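Local structure of AGR_L_2016p (Agrobacterium tumefaciens, 2GVH) at residues E164-D169 and R214-G219; E208-A213 and I254-H259; A27-I32 and D56-I61; D158-V163 and F191-R196. The protein probably hydrolyses acyl-CoA thioesters to coenzyme A and free carboxylic acids, using a chain that carries two thioesterase domains of the hotdog fold. One frame throughout, in Å; residues are numbered along the deposited sequence.

Contact 1. Residues E164-D169 and R214-G219. With NA (sodium ion), chain D.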
loop_
_atom_site.group_PDB
_atom_site.type_symbol
_atom_site.label_atom_id
_atom_site.label_comp_id
_atom_site.label_asym_id
_atom_site.label_seq_id
_atom_site.Cartn_x
_atom_site.Cartn_y
_atom_site.Cartn_z
ATOM N N GLU B 164 -5.924 9.613 -11.163
ATOM C CA GLU B 164 -5.802 8.599 -10.127
ATOM C C GLU B 164 -6.614 9.141 -8.962
ATOM O O GLU B 164 -6.852 10.355 -8.868
ATOM C CB GLU B 164 -4.337 8.390 -9.710
ATOM C CG GLU B 164 -4.088 7.228 -8.708
ATOM C CD GLU B 164 -4.900 5.952 -8.989
ATOM O OE1 GLU B 164 -6.106 5.910 -8.658
ATOM O OE2 GLU B 164 -4.326 4.990 -9.532
ATOM N N ILE B 165 -7.047 8.256 -8.079
ATOM C CA ILE B 165 -7.754 8.700 -6.891
ATOM C C ILE B 165 -6.738 8.960 -5.813
ATOM O O ILE B 165 -5.652 8.389 -5.852
ATOM C CB ILE B 165 -8.724 7.643 -6.432
ATOM C CG1 ILE B 165 -9.917 7.647 -7.363
ATOM C CG2 ILE B 165 -9.219 7.924 -5.022
ATOM C CD1 ILE B 165 -10.597 6.333 -7.412
ATOM N N VAL B 166 -7.074 9.849 -4.886
ATOM C CA VAL B 166 -6.278 10.121 -3.699
ATOM C C VAL B 166 -6.637 9.101 -2.603
ATOM O O VAL B 166 -7.779 9.020 -2.156
ATOM C CB VAL B 166 -6.469 11.593 -3.202
ATOM C CG1 VAL B 166 -5.701 11.870 -1.894
ATOM C CG2 VAL B 166 -6.005 12.586 -4.241
ATOM N N PHE B 167 -5.666 8.299 -2.192
ATOM C CA PHE B 167 -5.930 7.227 -1.220
ATOM C C PHE B 167 -5.656 7.723 0.188
ATOM O O PHE B 167 -4.793 8.582 0.384
ATOM C CB PHE B 167 -5.036 6.012 -1.488
ATOM C CG PHE B 167 -5.327 5.310 -2.781
ATOM C CD1 PHE B 167 -6.499 4.552 -2.947
ATOM C CD2 PHE B 167 -4.432 5.414 -3.847
ATOM C CE1 PHE B 167 -6.765 3.898 -4.154
ATOM C CE2 PHE B 167 -4.686 4.783 -5.058
ATOM C CZ PHE B 167 -5.855 4.010 -5.212
ATOM N N PRO B 168 -6.354 7.157 1.188
ATOM C CA PRO B 168 -6.081 7.503 2.606
ATOM C C PRO B 168 -4.579 7.452 2.960
ATOM O O PRO B 168 -4.082 8.342 3.632
ATOM C CB PRO B 168 -6.826 6.414 3.378
ATOM C CG PRO B 168 -7.913 5.966 2.444
ATOM C CD PRO B 168 -7.426 6.146 1.041
ATOM N N ASP B 169 -3.854 6.443 2.488
ATOM C CA ASP B 169 -2.419 6.364 2.795
ATOM C C ASP B 169 -1.627 7.533 2.265
ATOM O O ASP B 169 -0.581 7.851 2.788
ATOM C CB ASP B 169 -1.772 5.057 2.318
ATOM C CG ASP B 169 -2.064 3.861 3.260
ATOM O OD1 ASP B 169 -2.722 4.017 4.317
ATOM O OD2 ASP B 169 -1.652 2.731 2.921
ATOM N N ARG B 214 -2.823 25.113 -4.147
ATOM C CA ARG B 214 -3.720 24.715 -3.064
ATOM C C ARG B 214 -3.406 23.283 -2.652
ATOM O O ARG B 214 -2.653 22.603 -3.320
ATOM C CB ARG B 214 -5.211 24.913 -3.435
ATOM C CG ARG B 214 -5.785 23.908 -4.394
ATOM C CD ARG B 214 -7.274 24.202 -4.743
ATOM N NE ARG B 214 -8.277 23.718 -3.779
ATOM C CZ ARG B 214 -8.508 22.433 -3.489
ATOM N NH1 ARG B 214 -7.792 21.456 -4.060
ATOM N NH2 ARG B 214 -9.451 22.120 -2.603
ATOM N N ALA B 215 -3.961 22.854 -1.529
ATOM C CA ALA B 215 -3.759 21.505 -1.047
ATOM C C ALA B 215 -4.849 20.630 -1.646
ATOM O O ALA B 215 -5.978 21.100 -1.899
ATOM C CB ALA B 215 -3.790 21.473 0.467
ATOM N N ILE B 216 -4.482 19.372 -1.885
ATOM C CA ILE B 216 -5.365 18.364 -2.478
ATOM C C ILE B 216 -6.021 17.547 -1.382
ATOM O O ILE B 216 -5.333 17.070 -0.486
ATOM C CB ILE B 216 -4.559 17.403 -3.400
ATOM C CG1 ILE B 216 -4.018 18.192 -4.582
ATOM C CG2 ILE B 216 -5.434 16.253 -3.916
ATOM C CD1 ILE B 216 -2.828 17.583 -5.197
ATOM N N GLU B 217 -7.342 17.368 -1.492
ATOM C CA GLU B 217 -8.113 16.639 -0.499
ATOM C C GLU B 217 -8.491 15.199 -0.845
ATOM O O GLU B 217 -8.531 14.802 -2.000
ATOM C CB GLU B 217 -9.338 17.449 -0.099
ATOM C CG GLU B 217 -8.989 18.435 1.010
ATOM C CD GLU B 217 -9.818 19.684 0.976
ATOM O OE1 GLU B 217 -11.061 19.566 0.837
ATOM O OE2 GLU B 217 -9.222 20.778 1.111
ATOM N N ILE B 218 -8.743 14.426 0.203
ATOM C CA ILE B 218 -9.022 12.994 0.131
ATOM C C ILE B 218 -10.162 12.578 -0.834
ATOM O O ILE B 218 -10.035 11.565 -1.541
ATOM C CB ILE B 218 -9.224 12.412 1.584
ATOM C CG1 ILE B 218 -9.258 10.883 1.597
ATOM C CG2 ILE B 218 -10.466 13.016 2.266
ATOM C CD1 ILE B 218 -8.056 10.263 1.042
ATOM N N GLY B 219 -11.250 13.346 -0.887
ATOM C CA GLY B 219 -12.370 13.011 -1.785
ATOM C C GLY B 219 -12.187 13.439 -3.242
ATOM O O GLY B 219 -13.180 13.687 -3.973
HETATM NA NA NA D . -1.738 0.984 1.564
#
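V166 meets I216 and I218 mostly methyl to methyl. Its CG1 is anti to the backbone N (chi1 176°), which leaves CG2 beside that N to meet I216 CG2 at 3.7 Å, the two side chains crossing obliquely. The CG1 branch serves the other isoleucine, lying 4.1 Å from I218 CD1. The end of I218 also reaches past V166 onto backbone: its CD1 packs 3.4 Å from V166 O and 3.5 Å from P168 N. It touches P168 CD more distantly, with the two side chains at about a right angle.

No hydrogen bond joins the two segments, and the carbonyls V166 O and I218 O, both acceptors, simply lie near each other. The polar work is done around E164 instead. Its OE1 turns back on the chain and takes the N-H of I165 at 2.6 Å through the anti lone pair, while OE2 forms a salt bridge with R57, so both oxygens of the carboxylate are engaged.

The metal bond is at the other end of the segment. D169 OD2 binds the sodium ion at 2.2 Å, together with D169 OD2 of the second and of the third subunit. The ion probably eases repulsion among these three carboxylates where the subunits converge.

In the fold, this is the exit of strand 160-165 packed against the loop between strands 202-211 and 220-231. V166 and I216 both lean on V222 of strand 220-231 and on M177, while I165 and F167 turn to helix 49-67 of the first hotdog domain.

Contact 2. Residues E208-A213 and I254-H259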
loop_
_atom_site.group_PDB
_atom_site.type_symbol
_atom_site.label_atom_id
_atom_site.label_comp_id
_atom_site.label_asym_id
_atom_site.label_seq_id
_atom_site.Cartn_x
_atom_site.Cartn_y
_atom_site.Cartn_z
ATOM N N GLU B 208 12.755 20.601 -11.012
ATOM C CA GLU B 208 12.852 22.022 -10.722
ATOM C C GLU B 208 11.963 22.388 -9.540
ATOM O O GLU B 208 11.230 21.552 -9.016
ATOM C CB GLU B 208 12.462 22.837 -11.963
ATOM C CG GLU B 208 13.450 22.664 -13.138
ATOM C CD GLU B 208 14.923 22.829 -12.684
ATOM O OE1 GLU B 208 15.280 23.913 -12.170
ATOM O OE2 GLU B 208 15.722 21.876 -12.813
ATOM N N ARG B 209 12.070 23.639 -9.105
ATOM C CA ARG B 209 11.200 24.190 -8.078
ATOM C C ARG B 209 9.750 23.874 -8.420
ATOM O O ARG B 209 9.336 24.039 -9.558
ATOM C CB ARG B 209 11.406 25.707 -7.961
ATOM C CG ARG B 209 10.706 26.334 -6.753
ATOM C CD ARG B 209 10.693 27.849 -6.835
ATOM N NE ARG B 209 9.999 28.439 -5.691
ATOM C CZ ARG B 209 10.487 28.527 -4.446
ATOM N NH1 ARG B 209 11.702 28.045 -4.124
ATOM N NH2 ARG B 209 9.747 29.112 -3.501
ATOM N N ILE B 210 9.006 23.374 -7.440
ATOM C CA ILE B 210 7.579 23.145 -7.599
ATOM C C ILE B 210 6.861 23.898 -6.511
ATOM O O ILE B 210 7.164 23.675 -5.327
ATOM C CB ILE B 210 7.229 21.651 -7.466
ATOM C CG1 ILE B 210 7.857 20.873 -8.616
ATOM C CG2 ILE B 210 5.704 21.455 -7.493
ATOM C CD1 ILE B 210 7.778 19.433 -8.450
ATOM N N ASP B 211 5.949 24.789 -6.924
ATOM C CA ASP B 211 5.079 25.557 -6.020
ATOM C C ASP B 211 3.674 25.019 -6.045
ATOM O O ASP B 211 3.159 24.728 -7.109
ATOM C CB ASP B 211 5.060 27.034 -6.410
ATOM C CG ASP B 211 6.402 27.719 -6.163
ATOM O OD1 ASP B 211 6.885 27.704 -5.004
ATOM O OD2 ASP B 211 6.976 28.273 -7.124
ATOM N N PHE B 212 3.058 24.878 -4.879
ATOM C CA PHE B 212 1.712 24.337 -4.784
ATOM C C PHE B 212 0.725 25.442 -4.561
ATOM O O PHE B 212 0.892 26.201 -3.627
ATOM C CB PHE B 212 1.606 23.352 -3.634
ATOM C CG PHE B 212 2.238 22.054 -3.909
ATOM C CD1 PHE B 212 1.539 21.069 -4.580
ATOM C CD2 PHE B 212 3.542 21.785 -3.481
ATOM C CE1 PHE B 212 2.141 19.826 -4.828
ATOM C CE2 PHE B 212 4.135 20.566 -3.730
ATOM C CZ PHE B 212 3.442 19.589 -4.412
ATOM N N ALA B 213 -0.315 25.516 -5.391
ATOM C CA ALA B 213 -1.291 26.628 -5.272
ATOM C C ALA B 213 -2.342 26.344 -4.221
ATOM O O ALA B 213 -2.719 27.228 -3.489
ATOM C CB ALA B 213 -1.949 26.962 -6.609
ATOM N N ILE B 254 -6.056 24.091 -10.794
ATOM C CA ILE B 254 -4.653 23.821 -11.052
ATOM C C ILE B 254 -3.960 23.823 -9.699
ATOM O O ILE B 254 -4.245 24.638 -8.860
ATOM C CB ILE B 254 -4.051 24.837 -12.062
ATOM C CG1 ILE B 254 -2.541 24.625 -12.273
ATOM C CG2 ILE B 254 -4.395 26.295 -11.659
ATOM C CD1 ILE B 254 -2.179 23.512 -13.293
ATOM N N THR B 255 -3.082 22.874 -9.476
ATOM C CA THR B 255 -2.496 22.686 -8.169
ATOM C C THR B 255 -1.005 22.974 -8.194
ATOM O O THR B 255 -0.482 23.598 -7.275
ATOM C CB THR B 255 -2.734 21.241 -7.699
ATOM O OG1 THR B 255 -4.111 21.080 -7.337
ATOM C CG2 THR B 255 -1.865 20.879 -6.509
ATOM N N ALA B 256 -0.321 22.516 -9.237
ATOM C CA ALA B 256 1.128 22.644 -9.353
ATOM C C ALA B 256 1.590 22.463 -10.784
ATOM O O ALA B 256 0.958 21.754 -11.556
ATOM C CB ALA B 256 1.840 21.604 -8.448
ATOM N N THR B 257 2.708 23.094 -11.120
ATOM C CA THR B 257 3.416 22.827 -12.352
ATOM C C THR B 257 4.849 22.437 -12.013
ATOM O O THR B 257 5.483 23.077 -11.183
ATOM C CB THR B 257 3.412 24.069 -13.237
ATOM O OG1 THR B 257 2.047 24.465 -13.479
ATOM C CG2 THR B 257 4.130 23.796 -14.569
ATOM N N GLY B 258 5.360 21.381 -12.641
ATOM C CA GLY B 258 6.705 20.914 -12.382
ATOM C C GLY B 258 7.449 20.679 -13.670
ATOM O O GLY B 258 6.848 20.420 -14.717
ATOM N N HIS B 259 8.762 20.774 -13.611
ATOM C CA HIS B 259 9.601 20.420 -14.752
ATOM C C HIS B 259 10.589 19.388 -14.258
ATOM O O HIS B 259 11.310 19.633 -13.272
ATOM C CB HIS B 259 10.320 21.648 -15.295
ATOM C CG HIS B 259 9.383 22.712 -15.767
ATOM N ND1 HIS B 259 9.063 22.887 -17.102
ATOM C CD2 HIS B 259 8.650 23.617 -15.076
ATOM C CE1 HIS B 259 8.195 23.876 -17.208
ATOM N NE2 HIS B 259 7.924 24.334 -15.996
#
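I210 and F212 pack against A256 where two neighbouring, antiparallel members of the second hotdog sheet, strand 202-211 with its continuation and strand 252-264, run side by side. T255 and A256 together face L242 on the next strand, a classic beta bulge.

Three groups surround the F212 ring. CG2 of I210, from its own segment, sits above one face, displaced toward the rim. T255 CG2 comes to the ring edge, in plane, 3.9 Å from F212 CD1, and A256 CB approaches the same CD1 obliquely. I210 CG2 also touches A256 CB, at 4.0 Å, so the alanine methyl is shared by both larger side chains. The other branch, I210 CG1, lies against G258 CA at 3.9 Å.

At the far end E208 and H259 cross at about a right angle, their side chains meeting through aliphatic carbon, CG to CB, with E208 CB also against H259 O. Their polar ends part company: the carboxylate forms a salt bridge with R78 of the third subunit, and H259 ND1 bonds to E229. I210 and D211 pair with a strand of that third subunit too, carrying the sheet across the interface.

Two backbone bonds tie the segments near their ends. E208 N gives its hydrogen to H259 O at 2.9 Å, and A213 N reaches T255 O at 2.7 Å, nearly straight at 174°.

Contact 3. Residues A27-I32 and D56-I61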
loop_
_atom_site.group_PDB
_atom_site.type_symbol
_atom_site.label_atom_id
_atom_site.label_comp_id
_atom_site.label_asym_id
_atom_site.label_seq_id
_atom_site.Cartn_x
_atom_site.Cartn_y
_atom_site.Cartn_z
ATOM N N ALA B 27 -16.940 11.580 -21.879
ATOM C CA ALA B 27 -15.481 11.782 -21.858
ATOM C C ALA B 27 -14.685 10.478 -21.661
ATOM O O ALA B 27 -15.195 9.509 -21.106
ATOM C CB ALA B 27 -15.103 12.815 -20.775
ATOM N N THR B 28 -13.439 10.459 -22.110
ATOM C CA THR B 28 -12.568 9.325 -21.830
ATOM C C THR B 28 -11.647 9.617 -20.649
ATOM O O THR B 28 -10.976 10.639 -20.620
ATOM C CB THR B 28 -11.736 8.927 -23.053
ATOM O OG1 THR B 28 -12.612 8.749 -24.164
ATOM C CG2 THR B 28 -10.993 7.597 -22.813
ATOM N N THR B 29 -11.640 8.708 -19.681
ATOM C CA THR B 29 -10.775 8.812 -18.512
ATOM C C THR B 29 -9.656 7.785 -18.603
ATOM O O THR B 29 -9.899 6.599 -18.834
ATOM C CB THR B 29 -11.567 8.550 -17.238
ATOM O OG1 THR B 29 -12.660 9.459 -17.158
ATOM C CG2 THR B 29 -10.691 8.717 -16.017
ATOM N N ARG B 30 -8.429 8.226 -18.391
ATOM C CA ARG B 30 -7.289 7.332 -18.502
ATOM C C ARG B 30 -6.542 7.223 -17.196
ATOM O O ARG B 30 -6.349 8.220 -16.531
ATOM C CB ARG B 30 -6.375 7.790 -19.639
ATOM C CG ARG B 30 -7.221 8.353 -20.789
ATOM C CD ARG B 30 -6.417 9.115 -21.836
ATOM N NE ARG B 30 -6.237 8.252 -22.990
ATOM C CZ ARG B 30 -7.031 8.264 -24.042
ATOM N NH1 ARG B 30 -8.039 9.124 -24.095
ATOM N NH2 ARG B 30 -6.818 7.431 -25.040
ATOM N N LEU B 31 -6.141 6.009 -16.838
ATOM C CA LEU B 31 -5.375 5.720 -15.623
ATOM C C LEU B 31 -4.190 4.852 -16.030
ATOM O O LEU B 31 -4.371 3.852 -16.706
ATOM C CB LEU B 31 -6.233 4.917 -14.655
ATOM C CG LEU B 31 -5.766 4.612 -13.236
ATOM C CD1 LEU B 31 -6.989 4.543 -12.332
ATOM C CD2 LEU B 31 -4.938 3.310 -13.122
ATOM N N ILE B 32 -2.991 5.203 -15.601
ATOM C CA ILE B 32 -1.813 4.597 -16.139
ATOM C C ILE B 32 -0.960 4.032 -15.030
ATOM O O ILE B 32 -0.689 4.718 -14.055
ATOM C CB ILE B 32 -1.002 5.585 -17.017
ATOM C CG1 ILE B 32 -1.732 5.784 -18.331
ATOM C CG2 ILE B 32 0.297 4.973 -17.357
ATOM C CD1 ILE B 32 -1.212 6.858 -19.243
ATOM N N ASP B 56 -11.720 -1.633 -12.893
ATOM C CA ASP B 56 -12.892 -1.171 -12.208
ATOM C C ASP B 56 -12.660 0.235 -11.683
ATOM O O ASP B 56 -13.548 1.082 -11.783
ATOM C CB ASP B 56 -13.323 -2.173 -11.150
ATOM C CG ASP B 56 -14.317 -1.607 -10.157
ATOM O OD1 ASP B 56 -15.535 -1.691 -10.411
ATOM O OD2 ASP B 56 -13.857 -1.111 -9.092
ATOM N N ARG B 57 -11.461 0.495 -11.121
ATOM C CA ARG B 57 -11.212 1.871 -10.593
ATOM C C ARG B 57 -11.475 2.964 -11.655
ATOM O O ARG B 57 -12.171 3.954 -11.395
ATOM C CB ARG B 57 -9.835 2.013 -9.985
ATOM C CG ARG B 57 -9.720 3.136 -8.916
ATOM C CD ARG B 57 -8.254 3.420 -8.525
ATOM N NE ARG B 57 -7.666 2.229 -7.978
ATOM C CZ ARG B 57 -6.382 1.903 -8.049
ATOM N NH1 ARG B 57 -5.496 2.682 -8.653
ATOM N NH2 ARG B 57 -5.982 0.766 -7.506
ATOM N N VAL B 58 -10.971 2.782 -12.865
ATOM C CA VAL B 58 -11.117 3.847 -13.843
ATOM C C VAL B 58 -12.556 3.900 -14.363
ATOM O O VAL B 58 -13.046 4.948 -14.801
ATOM C CB VAL B 58 -10.087 3.712 -14.972
ATOM C CG1 VAL B 58 -10.103 2.285 -15.574
ATOM C CG2 VAL B 58 -10.277 4.788 -16.016
ATOM N N ALA B 59 -13.238 2.769 -14.294
ATOM C CA ALA B 59 -14.645 2.724 -14.587
ATOM C C ALA B 59 -15.399 3.591 -13.608
ATOM O O ALA B 59 -16.198 4.457 -14.009
ATOM C CB ALA B 59 -15.133 1.339 -14.518
ATOM N N PHE B 60 -15.125 3.344 -12.333
ATOM C CA PHE B 60 -15.678 4.086 -11.228
ATOM C C PHE B 60 -15.524 5.602 -11.411
ATOM O O PHE B 60 -16.544 6.355 -11.437
ATOM C CB PHE B 60 -15.060 3.607 -9.915
ATOM C CG PHE B 60 -15.376 4.479 -8.744
ATOM C CD1 PHE B 60 -16.575 4.350 -8.069
ATOM C CD2 PHE B 60 -14.475 5.433 -8.312
ATOM C CE1 PHE B 60 -16.877 5.157 -6.981
ATOM C CE2 PHE B 60 -14.772 6.252 -7.222
ATOM C CZ PHE B 60 -15.966 6.104 -6.553
ATOM N N ILE B 61 -14.273 6.035 -11.583
ATOM C CA ILE B 61 -13.964 7.446 -11.832
ATOM C C ILE B 61 -14.804 7.985 -13.009
ATOM O O ILE B 61 -15.406 9.058 -12.905
ATOM C CB ILE B 61 -12.483 7.638 -12.121
ATOM C CG1 ILE B 61 -11.618 7.199 -10.914
ATOM C CG2 ILE B 61 -12.186 9.075 -12.504
ATOM C CD1 ILE B 61 -10.107 7.188 -11.209
#
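T29 and L31, alternate residues of strand 29-35, point at V58 and I61 on helix 49-67. Helix and strand segments run at 148° to each other, their axes 8.4 Å apart at closest approach. This is the hotdog arrangement: a long helix held against the sheet that curves round it.

Most of the contact is apolar. V58 sits between the two strand residues. The V58 and T29 side chains slide past each other in opposite directions, V58 CG2, anti to the backbone N, coming 4.0 Å from T29 CG2, while V58 CB meets L31 CB at 4.1 Å with the side chains set at a slant. One turn on, I61 CG2 touches T29 CG2 at 3.8 Å, the pair crossing at about a right angle. L31 CD1 is shared, reaching both I61 CD1 and the R57 methylene CD, the latter at 4.2 Å.

V58 CG2 also comes to a backbone oxygen, T29 O, at 3.4 Å, and L31 CD1 approaches the R57 guanidinium obliquely, a group whose salt-bridge partner is E164. No hydrogen bond links the segments.

Around this, strand 29-35 is hydrogen-bonded on one edge to strand 89-100, through T29 and L31, and on the other to strand 160-165, where R30 pairs with V163. The helix turns D56, A59 and F60 to strand 121-133, and F60 also stacks edge-to-face with F178 of the second subunit.

Contact 4. Residues D158-V163 and F191-R196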
loop_
_atom_site.group_PDB
_atom_site.type_symbol
_atom_site.label_atom_id
_atom_site.label_comp_id
_atom_site.label_asym_id
_atom_site.label_seq_id
_atom_site.Cartn_x
_atom_site.Cartn_y
_atom_site.Cartn_z
ATOM N N ASP B 158 -0.173 15.525 -27.980
ATOM C CA ASP B 158 1.035 14.729 -27.760
ATOM C C ASP B 158 1.184 14.598 -26.227
ATOM O O ASP B 158 2.053 13.873 -25.709
ATOM C CB ASP B 158 2.259 15.399 -28.415
ATOM N N ALA B 159 0.311 15.312 -25.512
ATOM C CA ALA B 159 0.319 15.347 -24.049
ATOM C C ALA B 159 -0.437 14.179 -23.440
ATOM O O ALA B 159 -1.609 13.935 -23.788
ATOM C CB ALA B 159 -0.288 16.655 -23.551
ATOM N N VAL B 160 0.246 13.467 -22.547
ATOM C CA VAL B 160 -0.381 12.542 -21.614
ATOM C C VAL B 160 -1.312 13.263 -20.632
ATOM O O VAL B 160 -0.867 14.196 -19.966
ATOM C CB VAL B 160 0.705 11.872 -20.688
ATOM C CG1 VAL B 160 0.093 10.797 -19.940
ATOM C CG2 VAL B 160 1.855 11.302 -21.513
ATOM N N THR B 161 -2.559 12.798 -20.497
ATOM C CA THR B 161 -3.507 13.293 -19.482
ATOM C C THR B 161 -3.959 12.091 -18.665
ATOM O O THR B 161 -4.643 11.237 -19.190
ATOM C CB THR B 161 -4.779 13.853 -20.153
ATOM O OG1 THR B 161 -4.421 14.952 -20.991
ATOM C CG2 THR B 161 -5.889 14.259 -19.110
HETATM N N MSE B 162 -3.584 11.990 -17.390
HETATM C CA MSE B 162 -3.939 10.794 -16.612
HETATM C C MSE B 162 -4.484 11.132 -15.239
HETATM O O MSE B 162 -4.073 12.123 -14.641
HETATM C CB MSE B 162 -2.759 9.849 -16.526
HETATM C CG MSE B 162 -1.687 10.292 -15.513
HETATM SE SE MSE B 162 0.002 9.154 -15.642
HETATM C CE MSE B 162 0.409 9.904 -17.023
ATOM N N VAL B 163 -5.399 10.310 -14.733
ATOM C CA VAL B 163 -5.984 10.530 -13.399
ATOM C C VAL B 163 -5.668 9.381 -12.434
ATOM O O VAL B 163 -5.213 8.331 -12.830
ATOM C CB VAL B 163 -7.516 10.754 -13.437
ATOM C CG1 VAL B 163 -7.909 11.766 -14.473
ATOM C CG2 VAL B 163 -8.205 9.471 -13.708
ATOM N N PHE B 191 7.666 10.255 -16.196
ATOM C CA PHE B 191 8.243 9.016 -16.668
ATOM C C PHE B 191 7.479 8.484 -17.869
ATOM O O PHE B 191 8.068 8.085 -18.843
ATOM C CB PHE B 191 8.238 7.986 -15.551
ATOM C CG PHE B 191 8.678 6.653 -16.004
ATOM C CD1 PHE B 191 7.814 5.834 -16.735
ATOM C CD2 PHE B 191 9.965 6.227 -15.775
ATOM C CE1 PHE B 191 8.220 4.604 -17.210
ATOM C CE2 PHE B 191 10.372 4.987 -16.233
ATOM C CZ PHE B 191 9.504 4.177 -16.955
ATOM N N VAL B 192 6.151 8.508 -17.807
ATOM C CA VAL B 192 5.323 8.021 -18.896
ATOM C C VAL B 192 5.620 8.791 -20.189
ATOM O O VAL B 192 6.084 8.200 -21.152
ATOM C CB VAL B 192 3.815 8.092 -18.519
ATOM C CG1 VAL B 192 2.880 7.985 -19.772
ATOM C CG2 VAL B 192 3.478 7.048 -17.466
ATOM N N ALA B 193 5.374 10.095 -20.212
ATOM C CA ALA B 193 5.673 10.945 -21.387
ATOM C C ALA B 193 7.090 10.836 -21.945
ATOM O O ALA B 193 7.255 10.644 -23.150
ATOM C CB ALA B 193 5.368 12.409 -21.089
ATOM N N ALA B 194 8.112 10.981 -21.099
ATOM C CA ALA B 194 9.516 10.720 -21.528
ATOM C C ALA B 194 9.698 9.389 -22.219
ATOM O O ALA B 194 10.222 9.315 -23.325
ATOM C CB ALA B 194 10.511 10.781 -20.322
ATOM N N SER B 195 9.243 8.336 -21.560
ATOM C CA SER B 195 9.534 6.969 -22.007
ATOM C C SER B 195 8.825 6.673 -23.288
ATOM O O SER B 195 9.386 6.088 -24.199
ATOM C CB SER B 195 9.129 5.958 -20.947
ATOM O OG SER B 195 9.264 4.664 -21.468
ATOM N N ARG B 196 7.578 7.092 -23.356
ATOM C CA ARG B 196 6.819 7.035 -24.621
ATOM C C ARG B 196 7.552 7.737 -25.737
ATOM O O ARG B 196 7.643 7.207 -26.822
ATOM C CB ARG B 196 5.396 7.592 -24.461
ATOM C CG ARG B 196 4.455 6.581 -23.807
ATOM C CD ARG B 196 3.066 7.128 -23.652
ATOM N NE ARG B 196 2.092 6.144 -23.179
ATOM C CZ ARG B 196 0.826 6.445 -22.897
ATOM N NH1 ARG B 196 0.384 7.693 -23.025
ATOM N NH2 ARG B 196 -0.017 5.506 -22.494
#
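V160 CG1 is anti to its backbone N (chi1 -170°), and V192 CG1 is likewise anti to its own (chi1 163°), which sets the valine branches of strand 160-165 and helix 179-198 against each other. V160 CG2, beside the backbone N, then lies 3.9 Å from V192 CG1 and 3.7 Å from A193 CB. The small alanine lets this methyl come close to the helix backbone as well, at A193 CA.

Selenomethionine M162 bends at chi3 (74°), turning CE to meet V192 tip to tip, CE to CB, at 4.1 Å. R196 runs extended from CG to NE and brings its guanidinium back over the preceding turn. V192 CG1 lies 3.8 Å above one face of it, toward the rim, and V160 CG2 approaches NH1 obliquely.

Strand and helix segments are 9.5 Å apart at their axes, the same helix-on-sheet layering of a hotdog domain as in the first half of the chain. With no hydrogen bond across it, the contact rests on shape and burial of methyl groups. R196 NH2 forms a salt bridge with E92 of the first domain, so the valine methyls can probably lie against the guanidinium without leaving its charge unmatched.

From the N terminus, contact 3 closes first: strand 29-35 meets helix 49-67 across 23 intervening residues, all within the first domain. The second domain then repeats the pattern in contact 4, as strand 160-165 meets helix 179-198. Contact 1 starts on the same strand directly after contact 4 and crosses it, reaching forward to the loop at 214-219. Contact 2 crosses contact 1 in turn, because 208-213 precedes that loop and 254-259 follows it; I216 and R214 touch T255 there. Contacts 3 and 4 meet where strands 29-35 and 160-165 lie side by side, probably bonded through R30 and V163; contacts 1, 2 and 3 reach neighbouring subunits, contact 4 none.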